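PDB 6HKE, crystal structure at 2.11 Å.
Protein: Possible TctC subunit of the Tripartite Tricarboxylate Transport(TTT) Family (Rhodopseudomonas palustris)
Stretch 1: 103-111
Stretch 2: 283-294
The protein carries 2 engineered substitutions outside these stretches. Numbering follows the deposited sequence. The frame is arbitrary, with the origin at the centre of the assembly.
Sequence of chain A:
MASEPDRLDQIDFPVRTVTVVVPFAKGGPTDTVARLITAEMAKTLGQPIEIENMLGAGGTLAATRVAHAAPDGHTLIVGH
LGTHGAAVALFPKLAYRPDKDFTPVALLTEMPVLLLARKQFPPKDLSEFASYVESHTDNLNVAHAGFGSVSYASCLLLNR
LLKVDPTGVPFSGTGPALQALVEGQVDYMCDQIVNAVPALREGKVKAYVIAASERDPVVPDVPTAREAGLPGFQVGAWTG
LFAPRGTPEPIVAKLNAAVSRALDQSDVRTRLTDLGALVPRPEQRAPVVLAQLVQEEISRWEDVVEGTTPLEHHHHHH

Stretch 1, residues 103-111: TPVALLTEM
Stretch 2 (283-294) EQRAPVVLAQLV

Residues 103-111 form one segment of a longer β-strand. Residues 283-284 end a 3-10 segment, R285 and A286 form a loop or turn, and a helix follows that runs through V294 and beyond. The helix crosses the strand almost at a right angle: the N-to-C directions differ by 84°, and the axes approach to 6.4 Å. Register is fixed by two CA pairs: V105 CA lies 4.9 Å from P287 CA, and L107 CA lies 5.4 Å from L290 CA. The strand is not regular, for V105 (phi/psi -104/-56) and L108 (-95/-45) leave the β region, whereas L107 lies at -61/127. The helix is held by Q292 N to V288 O (2.7 Å), L293 N to V289 O (3.0 Å) and V294 N to L290 O (2.9 Å); the bonds from A291 N to P287 O (3.3 Å) and from L290 N to P287 O (3.4 Å) are weak.

Apolar packing dominates the 529 Å² buried between the stretches. The CA-to-CB bonds of P104, L107, L290 and L293 point toward the opposing stretch, while those of V105 and A106 point away. L107, with 103 Å² covered, adopts chi1 t and chi2 p and places CD1 3.8 Å from CD1 of L293, whose rotamer is m, t. L290 (t, p) brings CD2 to 3.9 Å from P104 CB, and P104 CG lies 3.8 Å from A291 CB. P104 has a C-gamma endo pucker, P287 C-gamma exo.

Backbone atoms of the strand also meet the helix. V105 O is 3.4 Å from P287 CG and 3.5 Å from P287 CA; the latter is a CA-H...O contact with an angle of 126° at the hydrogen. L290 CD2 comes within 3.5 Å of A106 O, so this leucine packs against main chain as well as the proline ring.

No direct hydrogen bond joins the stretches; water supplies the polar links. Water 2 accepts from L107 N (2.9 Å) and donates to Q284 O (2.7 Å) and A286 O (2.8 Å), tying the strand to the end of the 3-10 segment (Q284) and to the linker before the helix (A286). Water 1 donates to L107 O at 2.8 Å and, weakly, to R285 O at 3.4 Å. Both polar backbone atoms of L107 are thus engaged by solvent while its side chain packs in the apolar cluster.

At the remaining polar edge, Q284 (chi1 m, chi2 t) sets NE2 3.7 Å from L107 CD2 and 4.0 Å from E110 OE1. The latter spacing is proximity without a hydrogen bond. E110 is extended, with chi1 and chi2 both t.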

ATOM      1  N   THR A 103      -0.044 -14.959 -10.763  1.00 26.12           N
ATOM      2  CA  THR A 103       0.836 -14.561 -11.874  1.00 27.47           C
ATOM      3  C   THR A 103       0.988 -13.051 -11.776  1.00 27.67           C
ATOM      4  O   THR A 103       0.033 -12.314 -12.050  1.00 30.14           O
ATOM      5  CB  THR A 103       0.310 -15.078 -13.215  1.00 27.15           C
ATOM      6  OG1 THR A 103       0.292 -16.495 -13.062  1.00 28.29           O
ATOM      7  CG2 THR A 103       1.181 -14.672 -14.382  1.00 25.24           C
ATOM      8  N   PRO A 104       2.179 -12.578 -11.347  1.00 24.09           N
ATOM      9  CA  PRO A 104       2.495 -11.156 -11.337  1.00 25.00           C
ATOM     10  C   PRO A 104       2.338 -10.599 -12.755  1.00 23.90           C
ATOM     11  O   PRO A 104       2.788 -11.225 -13.669  1.00 27.51           O
ATOM     12  CB  PRO A 104       3.965 -11.102 -10.895  1.00 25.00           C
ATOM     13  CG  PRO A 104       4.475 -12.483 -11.215  1.00 25.27           C
ATOM     14  CD  PRO A 104       3.315 -13.394 -10.919  1.00 24.17           C
ATOM     15  N   VAL A 105       1.714  -9.439 -12.900  1.00 23.40           N
ATOM     16  CA  VAL A 105       1.538  -8.767 -14.215  1.00 23.70           C
ATOM     17  C   VAL A 105       2.531  -7.610 -14.293  1.00 23.11           C
ATOM     18  O   VAL A 105       3.341  -7.597 -15.253  1.00 22.42           O
ATOM     19  CB  VAL A 105       0.077  -8.324 -14.410  1.00 23.84           C
ATOM     20  CG1 VAL A 105      -0.125  -7.466 -15.645  1.00 24.82           C
ATOM     21  CG2 VAL A 105      -0.822  -9.533 -14.455  1.00 25.18           C
ATOM     22  N   ALA A 106       2.476  -6.688 -13.318  1.00 22.51           N
ATOM     23  CA  ALA A 106       3.133  -5.368 -13.400  1.00 20.50           C
ATOM     24  C   ALA A 106       3.233  -4.683 -12.030  1.00 20.47           C
ATOM     25  O   ALA A 106       2.201  -4.580 -11.335  1.00 18.89           O
ATOM     26  CB  ALA A 106       2.357  -4.510 -14.362  1.00 19.97           C
ATOM     27  N   LEU A 107       4.428  -4.183 -11.687  1.00 19.13           N
ATOM     28  CA  LEU A 107       4.592  -3.100 -10.682  1.00 20.38           C
ATOM     29  C   LEU A 107       3.844  -1.861 -11.189  1.00 21.77           C
ATOM     30  O   LEU A 107       4.063  -1.481 -12.343  1.00 21.16           O
ATOM     31  CB  LEU A 107       6.068  -2.773 -10.492  1.00 20.47           C
ATOM     32  CG  LEU A 107       6.367  -1.698  -9.454  1.00 21.01           C
ATOM     33  CD1 LEU A 107       5.870  -2.096  -8.068  1.00 19.71           C
ATOM     34  CD2 LEU A 107       7.857  -1.429  -9.430  1.00 21.81           C
ATOM     35  N   LEU A 108       2.957  -1.298 -10.368  1.00 21.60           N
ATOM     36  CA  LEU A 108       2.157  -0.092 -10.704  1.00 23.21           C
ATOM     37  C   LEU A 108       2.846   1.163 -10.183  1.00 24.19           C
ATOM     38  O   LEU A 108       2.881   2.173 -10.917  1.00 25.56           O
ATOM     39  CB  LEU A 108       0.789  -0.226 -10.045  1.00 23.01           C
ATOM     40  CG  LEU A 108      -0.015  -1.427 -10.507  1.00 21.70           C
ATOM     41  CD1 LEU A 108      -1.417  -1.384  -9.906  1.00 21.85           C
ATOM     42  CD2 LEU A 108      -0.064  -1.454 -12.028  1.00 21.99           C
ATOM     43  N   THR A 109       3.328   1.101  -8.942  1.00 24.72           N
ATOM     44  CA  THR A 109       3.985   2.220  -8.243  1.00 24.61           C
ATOM     45  C   THR A 109       4.708   1.708  -7.002  1.00 26.79           C
ATOM     46  O   THR A 109       4.547   0.523  -6.615  1.00 25.72           O
ATOM     47  CB  THR A 109       2.976   3.317  -7.879  1.00 25.81           C
ATOM     48  OG1 THR A 109       3.732   4.475  -7.510  1.00 23.85           O
ATOM     49  CG2 THR A 109       2.027   2.933  -6.760  1.00 25.09           C
ATOM     50  N   GLU A 110       5.511   2.599  -6.437  1.00 29.09           N
ATOM     51  CA  GLU A 110       6.244   2.416  -5.168  1.00 32.68           C
ATOM     52  C   GLU A 110       6.222   3.785  -4.512  1.00 28.83           C
ATOM     53  O   GLU A 110       6.319   4.788  -5.240  1.00 28.70           O
ATOM     54  CB  GLU A 110       7.667   1.908  -5.419  1.00 39.78           C
ATOM     55  CG  GLU A 110       8.398   1.476  -4.156  1.00 48.25           C
ATOM     56  CD  GLU A 110       9.457   0.404  -4.382  1.00 55.06           C
ATOM     57  OE1 GLU A 110       9.928   0.270  -5.554  1.00 54.78           O
ATOM     58  OE2 GLU A 110       9.792  -0.315  -3.390  1.00 54.88           O
ATOM     59  N   MET A 111       6.019   3.818  -3.207  1.00 27.59           N
ATOM     60  CA  MET A 111       5.959   5.086  -2.460  1.00 27.18           C
ATOM     61  C   MET A 111       6.350   4.836  -1.008  1.00 26.20           C
ATOM     62  O   MET A 111       6.132   3.750  -0.460  1.00 22.73           O
ATOM     63  CB  MET A 111       4.538   5.640  -2.546  1.00 26.99           C
ATOM     64  CG  MET A 111       3.524   4.822  -1.773  1.00 26.66           C
ATOM     65  SD  MET A 111       1.862   5.463  -2.048  1.00 29.68           S
ATOM     66  CE  MET A 111       1.435   4.718  -3.618  1.00 29.40           C
ATOM     67  N   GLU A 283      13.050  -0.225 -16.718  1.00 33.74           N
ATOM     68  CA  GLU A 283      13.707  -1.502 -16.321  1.00 34.53           C
ATOM     69  C   GLU A 283      12.975  -2.161 -15.133  1.00 34.16           C
ATOM     70  O   GLU A 283      13.372  -3.290 -14.765  1.00 31.90           O
ATOM     71  CB  GLU A 283      15.193  -1.304 -16.012  1.00 38.82           C
ATOM     72  CG  GLU A 283      15.484  -0.745 -14.625  1.00 41.86           C
ATOM     73  CD  GLU A 283      15.574   0.770 -14.545  1.00 46.47           C
ATOM     74  OE1 GLU A 283      15.112   1.455 -15.502  1.00 46.98           O
ATOM     75  OE2 GLU A 283      16.119   1.265 -13.526  1.00 49.62           O
ATOM     76  N   GLN A 284      11.968  -1.499 -14.541  1.00 31.97           N
ATOM     77  CA  GLN A 284      11.194  -2.028 -13.381  1.00 29.43           C
ATOM     78  C   GLN A 284       9.868  -2.651 -13.845  1.00 28.04           C
ATOM     79  O   GLN A 284       9.113  -3.106 -12.968  1.00 28.88           O
ATOM     80  CB  GLN A 284      10.904  -0.919 -12.367  1.00 31.00           C
ATOM     81  CG  GLN A 284      12.057  -0.535 -11.448  1.00 29.61           C
ATOM     82  CD  GLN A 284      11.578   0.543 -10.501  1.00 31.41           C
ATOM     83  OE1 GLN A 284      11.537   1.725 -10.835  1.00 31.54           O
ATOM     84  NE2 GLN A 284      11.166   0.140  -9.315  1.00 30.31           N
ATOM     85  N   ARG A 285       9.594  -2.709 -15.155  1.00 27.21           N
ATOM     86  CA  ARG A 285       8.219  -2.936 -15.674  1.00 27.72           C
ATOM     87  C   ARG A 285       7.973  -4.399 -16.076  1.00 26.92           C
ATOM     88  O   ARG A 285       6.794  -4.761 -16.206  1.00 29.31           O
ATOM     89  CB  ARG A 285       7.931  -1.974 -16.825  1.00 27.36           C
ATOM     90  CG  ARG A 285       7.628  -0.568 -16.328  1.00 28.77           C
ATOM     91  CD  ARG A 285       7.436   0.465 -17.428  1.00 27.48           C
ATOM     92  NE  ARG A 285       7.503   1.827 -16.907  1.00 27.59           N
ATOM     93  CZ  ARG A 285       7.165   2.921 -17.588  1.00 28.90           C
ATOM     94  NH1 ARG A 285       6.733   2.852 -18.841  1.00 30.54           N
ATOM     95  NH2 ARG A 285       7.251   4.096 -17.005  1.00 29.10           N
ATOM     96  N   ALA A 286       9.004  -5.225 -16.250  1.00 25.89           N
ATOM     97  CA  ALA A 286       8.842  -6.680 -16.510  1.00 25.47           C
ATOM     98  C   ALA A 286       8.003  -7.333 -15.397  1.00 25.07           C
ATOM     99  O   ALA A 286       8.076  -6.966 -14.223  1.00 25.04           O
ATOM    100  CB  ALA A 286      10.195  -7.329 -16.669  1.00 24.80           C
ATOM    101  N   PRO A 287       7.124  -8.302 -15.721  1.00 25.22           N
ATOM    102  CA  PRO A 287       6.421  -9.086 -14.695  1.00 25.55           C
ATOM    103  C   PRO A 287       7.285  -9.628 -13.536  1.00 26.17           C
ATOM    104  O   PRO A 287       6.792  -9.730 -12.409  1.00 28.31           O
ATOM    105  CB  PRO A 287       5.878 -10.258 -15.520  1.00 26.32           C
ATOM    106  CG  PRO A 287       5.593  -9.632 -16.886  1.00 26.12           C
ATOM    107  CD  PRO A 287       6.756  -8.686 -17.096  1.00 25.73           C
ATOM    108  N   VAL A 288       8.535  -9.996 -13.822  1.00 23.90           N
ATOM    109  CA  VAL A 288       9.436 -10.680 -12.846  1.00 23.40           C
ATOM    110  C   VAL A 288       9.938  -9.666 -11.804  1.00 24.05           C
ATOM    111  O   VAL A 288      10.142 -10.069 -10.638  1.00 23.44           O
ATOM    112  CB  VAL A 288      10.592 -11.416 -13.555  1.00 23.88           C
ATOM    113  CG1 VAL A 288      11.643 -10.463 -14.106  1.00 24.39           C
ATOM    114  CG2 VAL A 288      11.234 -12.466 -12.656  1.00 22.29           C
ATOM    115  N   VAL A 289      10.078  -8.386 -12.165  1.00 22.06           N
ATOM    116  CA  VAL A 289      10.483  -7.348 -11.179  1.00 23.40           C
ATOM    117  C   VAL A 289       9.531  -7.444  -9.984  1.00 22.90           C
ATOM    118  O   VAL A 289      10.011  -7.391  -8.824  1.00 22.58           O
ATOM    119  CB  VAL A 289      10.472  -5.936 -11.788  1.00 24.01           C
ATOM    120  CG1 VAL A 289      10.546  -4.868 -10.702  1.00 22.47           C
ATOM    121  CG2 VAL A 289      11.591  -5.781 -12.815  1.00 24.25           C
ATOM    122  N   LEU A 290       8.234  -7.590 -10.260  1.00 21.06           N
ATOM    123  CA  LEU A 290       7.184  -7.659  -9.215  1.00 21.74           C
ATOM    124  C   LEU A 290       7.261  -8.994  -8.466  1.00 22.11           C
ATOM    125  O   LEU A 290       7.046  -8.995  -7.227  1.00 25.10           O
ATOM    126  CB  LEU A 290       5.815  -7.452  -9.862  1.00 19.78           C
ATOM    127  CG  LEU A 290       4.630  -7.672  -8.930  1.00 18.43           C
ATOM    128  CD1 LEU A 290       4.719  -6.762  -7.727  1.00 18.13           C
ATOM    129  CD2 LEU A 290       3.326  -7.479  -9.680  1.00 17.70           C
ATOM    130  N   ALA A 291       7.525 -10.090  -9.168  1.00 23.78           N
ATOM    131  CA  ALA A 291       7.738 -11.435  -8.560  1.00 23.62           C
ATOM    132  C   ALA A 291       8.929 -11.369  -7.588  1.00 24.21           C
ATOM    133  O   ALA A 291       8.840 -11.991  -6.486  1.00 22.80           O
ATOM    134  CB  ALA A 291       7.965 -12.469  -9.632  1.00 22.57           C
ATOM    135  N   GLN A 292       9.979 -10.626  -7.964  1.00 22.33           N
ATOM    136  CA  GLN A 292      11.221 -10.460  -7.155  1.00 24.87           C
ATOM    137  C   GLN A 292      10.922  -9.595  -5.917  1.00 25.12           C
ATOM    138  O   GLN A 292      11.453  -9.927  -4.848  1.00 23.99           O
ATOM    139  CB  GLN A 292      12.351  -9.868  -7.996  1.00 25.38           C
ATOM    140  CG  GLN A 292      13.683  -9.821  -7.257  1.00 26.80           C
ATOM    141  CD  GLN A 292      14.164 -11.187  -6.837  1.00 27.96           C
ATOM    142  OE1 GLN A 292      13.970 -12.181  -7.530  1.00 26.31           O
ATOM    143  NE2 GLN A 292      14.841 -11.234  -5.702  1.00 30.58           N
ATOM    144  N   LEU A 293      10.070  -8.567  -6.047  1.00 24.52           N
ATOM    145  CA  LEU A 293       9.615  -7.705  -4.924  1.00 25.09           C
ATOM    146  C   LEU A 293       8.782  -8.546  -3.961  1.00 23.83           C
ATOM    147  O   LEU A 293       8.966  -8.376  -2.756  1.00 22.91           O
ATOM    148  CB  LEU A 293       8.776  -6.524  -5.431  1.00 25.89           C
ATOM    149  CG  LEU A 293       9.543  -5.292  -5.900  1.00 27.14           C
ATOM    150  CD1 LEU A 293       8.581  -4.234  -6.424  1.00 28.79           C
ATOM    151  CD2 LEU A 293      10.413  -4.707  -4.795  1.00 27.43           C
ATOM    152  N   VAL A 294       7.898  -9.405  -4.469  1.00 23.65           N
ATOM    153  CA  VAL A 294       7.079 -10.302  -3.600  1.00 24.08           C
ATOM    154  C   VAL A 294       8.035 -11.193  -2.787  1.00 25.19           C
ATOM    155  O   VAL A 294       7.870 -11.280  -1.547  1.00 25.35           O
ATOM    156  CB  VAL A 294       6.033 -11.115  -4.392  1.00 23.86           C
ATOM    157  CG1 VAL A 294       5.427 -12.246  -3.562  1.00 23.45           C
ATOM    158  CG2 VAL A 294       4.907 -10.244  -4.921  1.00 25.63           C
TER
HETATM  159  O   HOH W   1       5.273  -2.077 -14.758  1.00 21.18           O
HETATM  160  O   HOH W   2       6.915  -4.743 -12.964  1.00 22.39           O